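Local coordinates for protein purine nucleoside phosphorylase (Anopheles gambiae, PDB 2P4S) that catalyses the phosphate-dependent cleavage of inosine, guanosine and their 2'-deoxy forms to the free purine base and a pentose 1-phosphate in purine salvage, at residues A[228-233]-A[309-314]; A[222-227]-A[277-282]; A[240-245]-A[313-318]; A[140-145]-A[178-183]. One frame throughout, in Å; residues are numbered along the deposited sequence.

Overall arrangement
Interaction 4 comes first along the chain and closes before the others open. Interactions 1, 2 and 3 then interleave, because segments 222-227, 228-233 and 240-245 precede their partners at 277-282, 309-314 and 313-318. Interactions 1 and 3 share helix 307-315, and their centres lie about 9 Å apart. The centres of interactions 1 and 2 are about 11 Å apart, with interaction 2 at the end of strand 272-279 of the central mixed sheet. The centre of interaction 4 is about 13 Å from that of interaction 1, which it touches through helix 178-191. Interactions 1, 2 and 3 lie where subunits of the homotrimer meet. Interaction 4 touches no other chain.

Interaction 1. Residues A[228-233]-A[309-314]; sequences GNNPLQ and EIITAR
A type I beta turn, Asn230 to Gln233, is reinforced by an Asx turn and lays Pro231 and Leu232 against Ile311 and Thr312 of helix 307-315. In this trimeric phosphorylase the turn follows helix 223-226, in the long loop that leads to helix 253-265. The Asx turn is made by Asn230 OD1, which accepts from Leu232 N at 2.8 Å. The donor lies in the carbonyl plane, on a lone pair of OD1. This fixes the rotation of the amide and leaves ND2 facing the helix, 4.1 Å from Ile311 CD1.

The apolar packing centres on the CG2 branch of Ile311. It stands anti to the backbone N, while CG1 stands beside that N, and the two branches meet different partners. CG2 meets Leu232 CD1 at 3.7 Å and the ring of Pro231 a little farther off. The contact also borders a second subunit: Leu232 packs on Pro283 of that subunit, and Ile311 on its Asn284.

Thr312 brings its hydroxyl to the proline. OG1 is bonded to His308 O, one turn back in its own helix. It lies 3.7 Å from both CB and CG of Pro231. A water donates to Thr312 OG1 at 2.9 Å and reaches Pro231 O weakly at 3.5 Å.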
# COMPACT_ATOMS: atom_id res chain seq x y z
N GLY A 228 -3.20 -1.13 -4.46
CA GLY A 228 -4.41 -1.86 -4.82
C GLY A 228 -5.67 -1.51 -4.05
O GLY A 228 -6.67 -2.18 -4.19
N ASN A 229 -5.64 -0.44 -3.24
CA ASN A 229 -6.78 -0.05 -2.42
C ASN A 229 -7.48 1.13 -3.13
O ASN A 229 -7.10 2.29 -2.98
CB ASN A 229 -6.28 0.28 -1.02
CG ASN A 229 -7.39 0.48 -0.00
OD1 ASN A 229 -8.56 0.19 -0.24
ND2 ASN A 229 -7.00 0.97 1.17
N ASN A 230 -8.49 0.81 -3.94
CA ASN A 230 -9.12 1.80 -4.87
C ASN A 230 -10.61 1.59 -4.75
O ASN A 230 -11.00 0.46 -4.76
CB ASN A 230 -8.65 1.55 -6.32
CG ASN A 230 -9.07 2.66 -7.28
OD1 ASN A 230 -10.24 2.74 -7.65
ND2 ASN A 230 -8.12 3.49 -7.74
N PRO A 231 -11.42 2.67 -4.70
CA PRO A 231 -12.90 2.50 -4.68
C PRO A 231 -13.50 1.82 -5.95
O PRO A 231 -14.63 1.36 -5.92
CB PRO A 231 -13.42 3.93 -4.52
CG PRO A 231 -12.35 4.78 -5.10
CD PRO A 231 -11.08 4.11 -4.68
N LEU A 232 -12.73 1.69 -7.02
CA LEU A 232 -13.29 1.13 -8.23
C LEU A 232 -12.93 -0.33 -8.42
O LEU A 232 -13.29 -0.93 -9.42
CB LEU A 232 -12.83 1.96 -9.45
CG LEU A 232 -13.00 3.47 -9.37
CD1 LEU A 232 -12.37 4.05 -10.61
CD2 LEU A 232 -14.49 3.90 -9.20
N GLN A 233 -12.19 -0.91 -7.48
CA GLN A 233 -11.81 -2.33 -7.61
C GLN A 233 -13.07 -3.21 -7.66
O GLN A 233 -14.02 -2.96 -6.93
CB GLN A 233 -10.88 -2.77 -6.48
CG GLN A 233 -10.14 -4.11 -6.77
CD GLN A 233 -9.64 -4.79 -5.52
OE1 GLN A 233 -9.95 -4.36 -4.39
NE2 GLN A 233 -8.86 -5.84 -5.69
N GLU A 309 -13.09 9.72 -3.09
CA GLU A 309 -14.28 10.48 -3.48
C GLU A 309 -14.13 11.16 -4.87
O GLU A 309 -15.04 11.10 -5.73
CB GLU A 309 -14.59 11.54 -2.41
CG GLU A 309 -14.96 10.97 -1.03
CD GLU A 309 -14.62 11.92 0.12
OE1 GLU A 309 -14.21 13.07 -0.13
OE2 GLU A 309 -14.78 11.52 1.30
N ILE A 310 -13.02 11.86 -5.05
CA ILE A 310 -12.65 12.44 -6.34
C ILE A 310 -12.54 11.41 -7.46
O ILE A 310 -13.02 11.65 -8.55
CB ILE A 310 -11.32 13.28 -6.21
CG1 ILE A 310 -11.55 14.47 -5.24
CG2 ILE A 310 -10.86 13.77 -7.59
CD1 ILE A 310 -12.37 15.68 -5.84
N ILE A 311 -11.94 10.26 -7.22
CA ILE A 311 -11.80 9.24 -8.25
C ILE A 311 -13.18 8.68 -8.67
O ILE A 311 -13.46 8.45 -9.87
CB ILE A 311 -10.89 8.10 -7.73
CG1 ILE A 311 -9.43 8.57 -7.72
CG2 ILE A 311 -11.01 6.83 -8.54
CD1 ILE A 311 -8.46 7.49 -7.18
N THR A 312 -14.03 8.46 -7.69
CA THR A 312 -15.43 8.07 -7.96
C THR A 312 -16.18 9.15 -8.76
O THR A 312 -16.92 8.84 -9.67
CB THR A 312 -16.15 7.77 -6.63
OG1 THR A 312 -15.40 6.75 -5.92
CG2 THR A 312 -17.57 7.31 -6.88
N ALA A 313 -16.00 10.42 -8.41
CA ALA A 313 -16.62 11.53 -9.13
C ALA A 313 -16.18 11.55 -10.59
O ALA A 313 -17.00 11.69 -11.49
CB ALA A 313 -16.29 12.83 -8.47
N ARG A 314 -14.89 11.40 -10.83
CA ARG A 314 -14.32 11.45 -12.18
C ARG A 314 -14.83 10.29 -12.98
O ARG A 314 -15.14 10.43 -14.13
CB ARG A 314 -12.76 11.40 -12.11
CG ARG A 314 -12.17 12.70 -11.57
CD ARG A 314 -12.78 13.93 -12.30
NE ARG A 314 -12.18 14.07 -13.62
CZ ARG A 314 -12.74 14.66 -14.67
NH1 ARG A 314 -13.98 15.17 -14.58
NH2 ARG A 314 -12.05 14.72 -15.83
O HOH W 1 -16.71 4.13 -5.63

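Interaction 2. Residues A[222-227]-A[277-282]; sequences NLMGFA and YTCLGG
Met224 and Leu223 carry the van der Waals packing, on Cys279, Leu280, Gly281 and Thr278. The chain of Met224 is extended beyond CG (chi2 -173°, chi3 166°), which carries its methyl across to the backbone after strand 272-279. Met224 CE lies 3.3 Å from Gly281 N and 4.0 Å from Cys279 SG. Nearer its root, Met224 CG lies 3.8 Å from Cys279 O. Leu223 runs side by side with Leu280, pointing the same way, with CD1 4.0 Å from Leu280 CD2. Leu223 CG also approaches Thr278 OG1, whose hydrogen bond goes to Ile221 O.

The short helix 223-226 sits beyond the end of strand 214-221, which pairs in parallel with strand 272-279 in the central sheet. Leu280 touches Glu286, a nucleoside-binding residue, which places this packing next to the nucleoside site. The helix also lies at the trimer interface: Phe226 of a third subunit packs on Leu223, Met224 and Leu280.

Polar contacts centre on Asn222, the N-cap of the helix. Its OD1 accepts from Gly225 N at 3.1 Å. The bond is fairly straight at hydrogen (165°), but the donor stands above the carbonyl plane and not on a lone pair. The same OD1 takes a water at 2.7 Å, and this water donates equally closely to Cys279 O, joining the helix start to the strand end.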
# COMPACT_ATOMS: atom_id res chain seq x y z
N ASN A 222 -2.08 9.08 -5.12
CA ASN A 222 -2.91 8.09 -4.51
C ASN A 222 -2.07 6.86 -4.10
O ASN A 222 -2.02 5.91 -4.84
CB ASN A 222 -4.08 7.65 -5.43
CG ASN A 222 -5.06 6.77 -4.67
OD1 ASN A 222 -4.89 6.57 -3.45
ND2 ASN A 222 -6.04 6.20 -5.36
N LEU A 223 -1.40 6.93 -2.95
CA LEU A 223 -0.59 5.84 -2.42
C LEU A 223 -1.40 4.56 -2.10
O LEU A 223 -0.92 3.44 -2.29
CB LEU A 223 0.15 6.32 -1.17
CG LEU A 223 1.20 7.43 -1.32
CD1 LEU A 223 1.83 7.75 0.04
CD2 LEU A 223 2.26 6.97 -2.35
N MET A 224 -2.63 4.74 -1.64
CA MET A 224 -3.57 3.63 -1.40
C MET A 224 -3.81 2.85 -2.66
O MET A 224 -3.70 1.63 -2.64
CB MET A 224 -4.90 4.12 -0.86
CG MET A 224 -4.76 4.75 0.46
SD MET A 224 -6.39 5.14 1.17
CE MET A 224 -5.86 5.46 2.84
N GLY A 225 -4.10 3.58 -3.74
CA GLY A 225 -4.31 3.01 -5.06
C GLY A 225 -3.12 2.31 -5.67
O GLY A 225 -3.29 1.26 -6.28
N PHE A 226 -1.91 2.86 -5.52
CA PHE A 226 -0.68 2.13 -5.91
C PHE A 226 -0.66 0.68 -5.35
O PHE A 226 -0.23 -0.24 -6.02
CB PHE A 226 0.57 2.83 -5.37
CG PHE A 226 0.91 4.16 -6.01
CD1 PHE A 226 0.20 4.67 -7.11
CD2 PHE A 226 1.99 4.89 -5.54
CE1 PHE A 226 0.56 5.91 -7.73
CE2 PHE A 226 2.35 6.14 -6.15
CZ PHE A 226 1.64 6.63 -7.25
N ALA A 227 -1.10 0.51 -4.10
CA ALA A 227 -1.08 -0.76 -3.35
C ALA A 227 -2.25 -1.66 -3.68
O ALA A 227 -2.30 -2.82 -3.26
CB ALA A 227 -1.06 -0.48 -1.83
N TYR A 277 -2.03 16.94 -2.83
CA TYR A 277 -2.63 16.39 -1.58
C TYR A 277 -2.41 14.89 -1.58
O TYR A 277 -2.33 14.31 -2.65
CB TYR A 277 -4.10 16.74 -1.49
CG TYR A 277 -4.88 16.02 -0.43
CD1 TYR A 277 -5.02 16.56 0.86
CD2 TYR A 277 -5.57 14.83 -0.72
CE1 TYR A 277 -5.76 15.92 1.84
CE2 TYR A 277 -6.33 14.18 0.26
CZ TYR A 277 -6.43 14.73 1.53
OH TYR A 277 -7.19 14.10 2.48
N THR A 278 -2.20 14.26 -0.43
CA THR A 278 -2.21 12.80 -0.43
C THR A 278 -3.14 12.32 0.71
O THR A 278 -3.24 13.02 1.73
CB THR A 278 -0.82 12.15 -0.34
OG1 THR A 278 -0.93 10.76 -0.70
CG2 THR A 278 -0.22 12.26 1.09
N CYS A 279 -3.75 11.15 0.52
CA CYS A 279 -4.65 10.52 1.47
C CYS A 279 -3.96 9.31 2.12
O CYS A 279 -3.76 8.28 1.46
CB CYS A 279 -5.94 10.08 0.77
SG CYS A 279 -7.10 9.15 1.83
N LEU A 280 -3.60 9.42 3.40
CA LEU A 280 -2.99 8.29 4.12
C LEU A 280 -4.07 7.55 4.93
O LEU A 280 -5.09 8.12 5.23
CB LEU A 280 -1.85 8.78 5.05
CG LEU A 280 -0.79 9.71 4.44
CD1 LEU A 280 0.33 9.99 5.42
CD2 LEU A 280 -0.20 9.10 3.18
N GLY A 281 -3.84 6.30 5.31
CA GLY A 281 -4.81 5.56 6.13
C GLY A 281 -5.11 6.17 7.52
O GLY A 281 -6.28 6.18 7.96
N GLY A 282 -4.08 6.67 8.22
CA GLY A 282 -4.27 7.10 9.62
C GLY A 282 -4.58 5.87 10.46
O GLY A 282 -4.27 4.75 10.03
O HOH W 2 -4.19 7.92 -1.18

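Interaction 3. Residues A[240-245]-A[313-318]; sequences FGPRFF and ARHCGM. With DIH (7-[[(3R,4R)-3-(hydroxymethyl)-4-oxidanyl-pyrrolidin-1-ium-1-yl]methyl]-3,5-dihydropyrrolo[3,2-d]pyrimidin-4-one), chain H.
The hydrogen bond across the contact runs from His315 NE2 to Pro242 O, at 2.9 Å. The acceptor lies almost in the imidazole plane, but the bond is bent, with 130° at hydrogen. The other ring nitrogen, ND1, is bonded to Arg186 NH1. Both nitrogens of His315 thus have partners, which should fix the rotation of the ring.

CH-pi contacts come next. Gly241 CA sits over one face of the His315 ring, 3.9 Å from its centroid. In turn, His315 CA lies over a face of the Phe245 ring. The first torsion of Phe245 (chi1 60°) sets CG between its backbone N and carbonyl carbon, turning the ring to the helix end. Its CE2 comes up at the edge of the imidazole, 3.7 Å from CD2 of His315, while CE1 reaches Arg314 CB.

Helix 307-315 ends here in a Schellman motif at Gly317, with Met318 N bonded back to Ala313 O. Arg314 adds a side-chain tie over this end, from NH1 to Met318 O.

Backbone contacts of the CA-H...O type pair the two segments at the helix end. Cys316 CA approaches Phe240 O at 3.4 Å, and Gly241 CA approaches His315 O.

The ligand contact is made by Phe244. C5' of the inhibitor, which is bound in the active site of a second subunit, lies 3.4 Å above the plane of the Phe244 ring, over its centre. A phenylalanine lent by a neighbour is a known feature of trimeric purine nucleoside phosphorylases. Tyr173 of that subunit meets Phe244 edge-to-face.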
# COMPACT_ATOMS: atom_id res chain seq x y z
N PHE A 240 -22.33 3.78 -14.66
CA PHE A 240 -21.55 4.85 -13.99
C PHE A 240 -20.45 5.42 -14.87
O PHE A 240 -20.34 6.62 -15.01
CB PHE A 240 -20.98 4.44 -12.63
CG PHE A 240 -22.00 4.32 -11.56
CD1 PHE A 240 -22.76 5.41 -11.19
CD2 PHE A 240 -22.18 3.09 -10.88
CE1 PHE A 240 -23.72 5.30 -10.17
CE2 PHE A 240 -23.12 2.97 -9.86
CZ PHE A 240 -23.89 4.07 -9.50
N GLY A 241 -19.64 4.56 -15.48
CA GLY A 241 -18.52 5.03 -16.27
C GLY A 241 -17.71 3.88 -16.84
O GLY A 241 -18.09 2.71 -16.67
N PRO A 242 -16.59 4.21 -17.52
CA PRO A 242 -15.75 3.21 -18.20
C PRO A 242 -14.87 2.37 -17.24
O PRO A 242 -14.63 2.77 -16.09
CB PRO A 242 -14.86 4.06 -19.13
CG PRO A 242 -14.77 5.43 -18.48
CD PRO A 242 -16.06 5.60 -17.66
N ARG A 243 -14.39 1.23 -17.72
CA ARG A 243 -13.47 0.40 -16.97
C ARG A 243 -12.22 1.20 -16.58
O ARG A 243 -11.77 1.14 -15.41
CB ARG A 243 -13.02 -0.84 -17.76
CG ARG A 243 -12.50 -1.99 -16.88
CD ARG A 243 -12.37 -1.53 -15.45
NE ARG A 243 -12.63 -2.63 -14.60
CZ ARG A 243 -12.95 -2.56 -13.32
NH1 ARG A 243 -13.07 -1.42 -12.66
NH2 ARG A 243 -13.16 -3.71 -12.72
N PHE A 244 -11.67 1.94 -17.57
CA PHE A 244 -10.44 2.69 -17.44
C PHE A 244 -10.67 4.12 -17.82
O PHE A 244 -11.54 4.41 -18.64
CB PHE A 244 -9.36 2.14 -18.39
CG PHE A 244 -9.15 0.70 -18.26
CD1 PHE A 244 -8.54 0.17 -17.11
CD2 PHE A 244 -9.58 -0.16 -19.29
CE1 PHE A 244 -8.35 -1.18 -16.95
CE2 PHE A 244 -9.39 -1.54 -19.17
CZ PHE A 244 -8.78 -2.06 -17.99
N PHE A 245 -9.89 5.03 -17.24
CA PHE A 245 -9.97 6.45 -17.63
C PHE A 245 -8.72 7.17 -17.14
O PHE A 245 -8.01 6.68 -16.22
CB PHE A 245 -11.25 7.11 -17.09
CG PHE A 245 -11.35 7.09 -15.57
CD1 PHE A 245 -10.95 8.20 -14.82
CD2 PHE A 245 -11.87 5.97 -14.91
CE1 PHE A 245 -11.01 8.16 -13.42
CE2 PHE A 245 -11.96 5.92 -13.51
CZ PHE A 245 -11.53 7.01 -12.76
N ALA A 313 -16.00 10.42 -8.41
CA ALA A 313 -16.62 11.53 -9.13
C ALA A 313 -16.18 11.55 -10.59
O ALA A 313 -17.00 11.69 -11.49
CB ALA A 313 -16.29 12.83 -8.47
N ARG A 314 -14.89 11.40 -10.83
CA ARG A 314 -14.32 11.45 -12.18
C ARG A 314 -14.83 10.29 -12.98
O ARG A 314 -15.14 10.43 -14.13
CB ARG A 314 -12.76 11.40 -12.11
CG ARG A 314 -12.17 12.70 -11.57
CD ARG A 314 -12.78 13.93 -12.30
NE ARG A 314 -12.18 14.07 -13.62
CZ ARG A 314 -12.74 14.66 -14.67
NH1 ARG A 314 -13.98 15.17 -14.58
NH2 ARG A 314 -12.05 14.72 -15.83
N HIS A 315 -14.91 9.13 -12.34
CA HIS A 315 -15.47 7.92 -12.96
C HIS A 315 -16.85 8.14 -13.57
O HIS A 315 -17.08 7.72 -14.68
CB HIS A 315 -15.49 6.73 -11.97
CG HIS A 315 -15.93 5.43 -12.61
ND1 HIS A 315 -17.06 4.76 -12.23
CD2 HIS A 315 -15.41 4.72 -13.64
CE1 HIS A 315 -17.21 3.68 -12.97
NE2 HIS A 315 -16.21 3.63 -13.83
N CYS A 316 -17.74 8.76 -12.81
CA CYS A 316 -19.09 9.23 -13.18
C CYS A 316 -19.16 10.36 -14.20
O CYS A 316 -20.26 10.75 -14.54
CB CYS A 316 -19.72 9.95 -11.97
SG CYS A 316 -20.12 9.02 -10.68
N GLY A 317 -18.02 10.98 -14.53
CA GLY A 317 -17.97 12.13 -15.45
C GLY A 317 -18.23 13.46 -14.77
O GLY A 317 -18.53 14.44 -15.44
N MET A 318 -18.16 13.52 -13.43
CA MET A 318 -18.38 14.81 -12.70
C MET A 318 -17.17 15.75 -12.77
O MET A 318 -16.02 15.29 -12.87
CB MET A 318 -18.73 14.56 -11.23
CG MET A 318 -20.07 13.84 -11.07
SD MET A 318 -20.34 13.28 -9.36
CE MET A 318 -20.89 14.67 -8.37
O5' DIH H . -5.68 0.01 -20.80
C5' DIH H . -5.83 -0.53 -19.49
C4' DIH H . -4.99 -1.80 -19.37
C6' DIH H . -3.58 -1.64 -19.98
C3' DIH H . -4.80 -2.22 -17.91
O3' DIH H . -4.88 -3.64 -17.78
C2' DIH H . -3.35 -1.83 -17.60
N1' DIH H . -2.69 -2.11 -18.90
C10 DIH H . -1.32 -1.59 -18.92
C9 DIH H . -1.11 -0.11 -19.14
C8 DIH H . -0.92 0.53 -20.38
N7 DIH H . -0.72 1.87 -20.19
C5 DIH H . -0.74 2.11 -18.85
C6 DIH H . -0.57 3.32 -18.02
O6 DIH H . -0.35 4.45 -18.55
N1 DIH H . -0.67 3.16 -16.70
C2 DIH H . -0.93 1.95 -16.11
N3 DIH H . -1.08 0.82 -16.80
C4 DIH H . -0.98 0.90 -18.19

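Interaction 4. Residues A[140-145]-A[178-183]; sequences HFPVST and LAKCAM
A Met-aromatic contact between Met183 and Phe141, with Pro142 beside it, joins the loop after strand 130-134 to helix 178-191. The loop runs on to strand 152-158, and Pro142 also lies about 4 Å from Phe170, a phosphate-binding residue, side chain to side chain. The contact thus lies close to part of the phosphate site of this phosphorylase.

The inner side is tightly packed. Met183 CG stands anti to the backbone N, and its chain then bends at chi2 (-90°), which brings SD to the loop. SD lies 3.8 Å from Phe141 CE1 and 4.5 Å from the centroid of that ring, approaching it obliquely. The methyl CE is modelled too close to Pro142 CD to be relied on, and its placement is doubtful. The contact of Met183 with the loop therefore rests on SD and the Phe141 ring. Leu95 of helix 92-105 packs on Met183, and Ile98 of the same helix on Phe141. Helix 92-105 thus packs on this side too.

The outer side is looser. His140 is exposed, and its side chain leads away from the helix. His140 O is hydrogen-bonded to Tyr90 OH, and His140 NE2 to Glu97 OE1. Lys180, partly exposed, contributes only its aliphatic chain. That chain is extended and slides past the proline ring in the opposite direction. Lys180 CG lies 3.7 Å from Pro142 CG, and Lys180 CE lies 3.8 Å from the same atom.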
# COMPACT_ATOMS: atom_id res chain seq x y z
N HIS A 140 -29.14 2.34 3.90
CA HIS A 140 -27.78 1.85 3.54
C HIS A 140 -26.66 2.83 3.80
O HIS A 140 -25.55 2.63 3.32
CB HIS A 140 -27.71 1.42 2.06
CG HIS A 140 -28.76 0.43 1.68
ND1 HIS A 140 -28.79 -0.85 2.20
CD2 HIS A 140 -29.84 0.54 0.87
CE1 HIS A 140 -29.84 -1.49 1.71
NE2 HIS A 140 -30.48 -0.67 0.89
N PHE A 141 -26.93 3.89 4.53
CA PHE A 141 -25.92 4.91 4.74
C PHE A 141 -24.99 4.60 5.93
O PHE A 141 -25.46 4.20 7.02
CB PHE A 141 -26.57 6.26 4.92
CG PHE A 141 -26.11 7.29 3.92
CD1 PHE A 141 -26.35 7.10 2.58
CD2 PHE A 141 -25.45 8.43 4.32
CE1 PHE A 141 -25.95 8.05 1.63
CE2 PHE A 141 -25.02 9.40 3.36
CZ PHE A 141 -25.29 9.19 2.02
N PRO A 142 -23.67 4.81 5.74
CA PRO A 142 -22.75 4.77 6.87
C PRO A 142 -23.04 5.94 7.79
O PRO A 142 -23.75 6.88 7.42
CB PRO A 142 -21.36 4.95 6.22
CG PRO A 142 -21.54 4.72 4.76
CD PRO A 142 -22.98 5.08 4.46
N VAL A 143 -22.51 5.88 8.99
CA VAL A 143 -22.62 6.99 9.91
C VAL A 143 -21.23 7.57 10.19
O VAL A 143 -20.22 6.86 10.15
CB VAL A 143 -23.34 6.58 11.21
CG1 VAL A 143 -24.82 6.06 10.90
CG2 VAL A 143 -22.54 5.53 11.98
N SER A 144 -21.18 8.87 10.48
CA SER A 144 -19.93 9.56 10.87
C SER A 144 -19.60 9.33 12.33
O SER A 144 -20.40 9.67 13.18
CB SER A 144 -20.07 11.06 10.59
OG SER A 144 -20.17 11.27 9.20
N THR A 145 -18.45 8.75 12.66
CA THR A 145 -18.12 8.46 14.08
C THR A 145 -17.08 9.46 14.62
O THR A 145 -16.73 9.44 15.80
CB THR A 145 -17.65 7.00 14.31
OG1 THR A 145 -16.37 6.78 13.70
CG2 THR A 145 -18.67 5.93 13.74
N LEU A 178 -12.95 1.88 0.92
CA LEU A 178 -12.99 3.14 0.13
C LEU A 178 -14.30 3.32 -0.69
O LEU A 178 -14.84 4.43 -0.74
CB LEU A 178 -11.71 3.31 -0.73
CG LEU A 178 -10.40 3.33 0.08
CD1 LEU A 178 -9.22 3.56 -0.86
CD2 LEU A 178 -10.47 4.44 1.14
N ALA A 179 -14.81 2.23 -1.29
CA ALA A 179 -16.08 2.28 -2.06
C ALA A 179 -17.27 2.71 -1.20
O ALA A 179 -18.17 3.40 -1.66
CB ALA A 179 -16.39 0.93 -2.80
N LYS A 180 -17.26 2.32 0.05
CA LYS A 180 -18.26 2.77 1.01
C LYS A 180 -18.07 4.25 1.41
O LYS A 180 -19.06 4.98 1.55
CB LYS A 180 -18.28 1.83 2.24
CG LYS A 180 -19.35 2.17 3.30
CD LYS A 180 -19.72 0.85 3.98
CE LYS A 180 -20.77 1.02 5.06
NZ LYS A 180 -20.99 -0.29 5.83
N CYS A 181 -16.82 4.71 1.61
CA CYS A 181 -16.57 6.17 1.88
C CYS A 181 -17.02 7.03 0.71
O CYS A 181 -17.50 8.14 0.89
CB CYS A 181 -15.08 6.46 2.14
SG CYS A 181 -14.39 5.61 3.63
N ALA A 182 -16.86 6.50 -0.50
CA ALA A 182 -17.07 7.25 -1.75
C ALA A 182 -18.50 7.11 -2.25
O ALA A 182 -18.95 7.92 -3.03
CB ALA A 182 -16.08 6.74 -2.81
N MET A 183 -19.23 6.10 -1.74
CA MET A 183 -20.64 5.85 -2.12
C MET A 183 -21.58 7.11 -2.25
O MET A 183 -22.41 7.18 -3.16
CB MET A 183 -21.25 4.74 -1.24
CG MET A 183 -22.79 4.61 -1.34
SD MET A 183 -23.72 5.62 -0.18
CE MET A 183 -22.95 5.24 1.37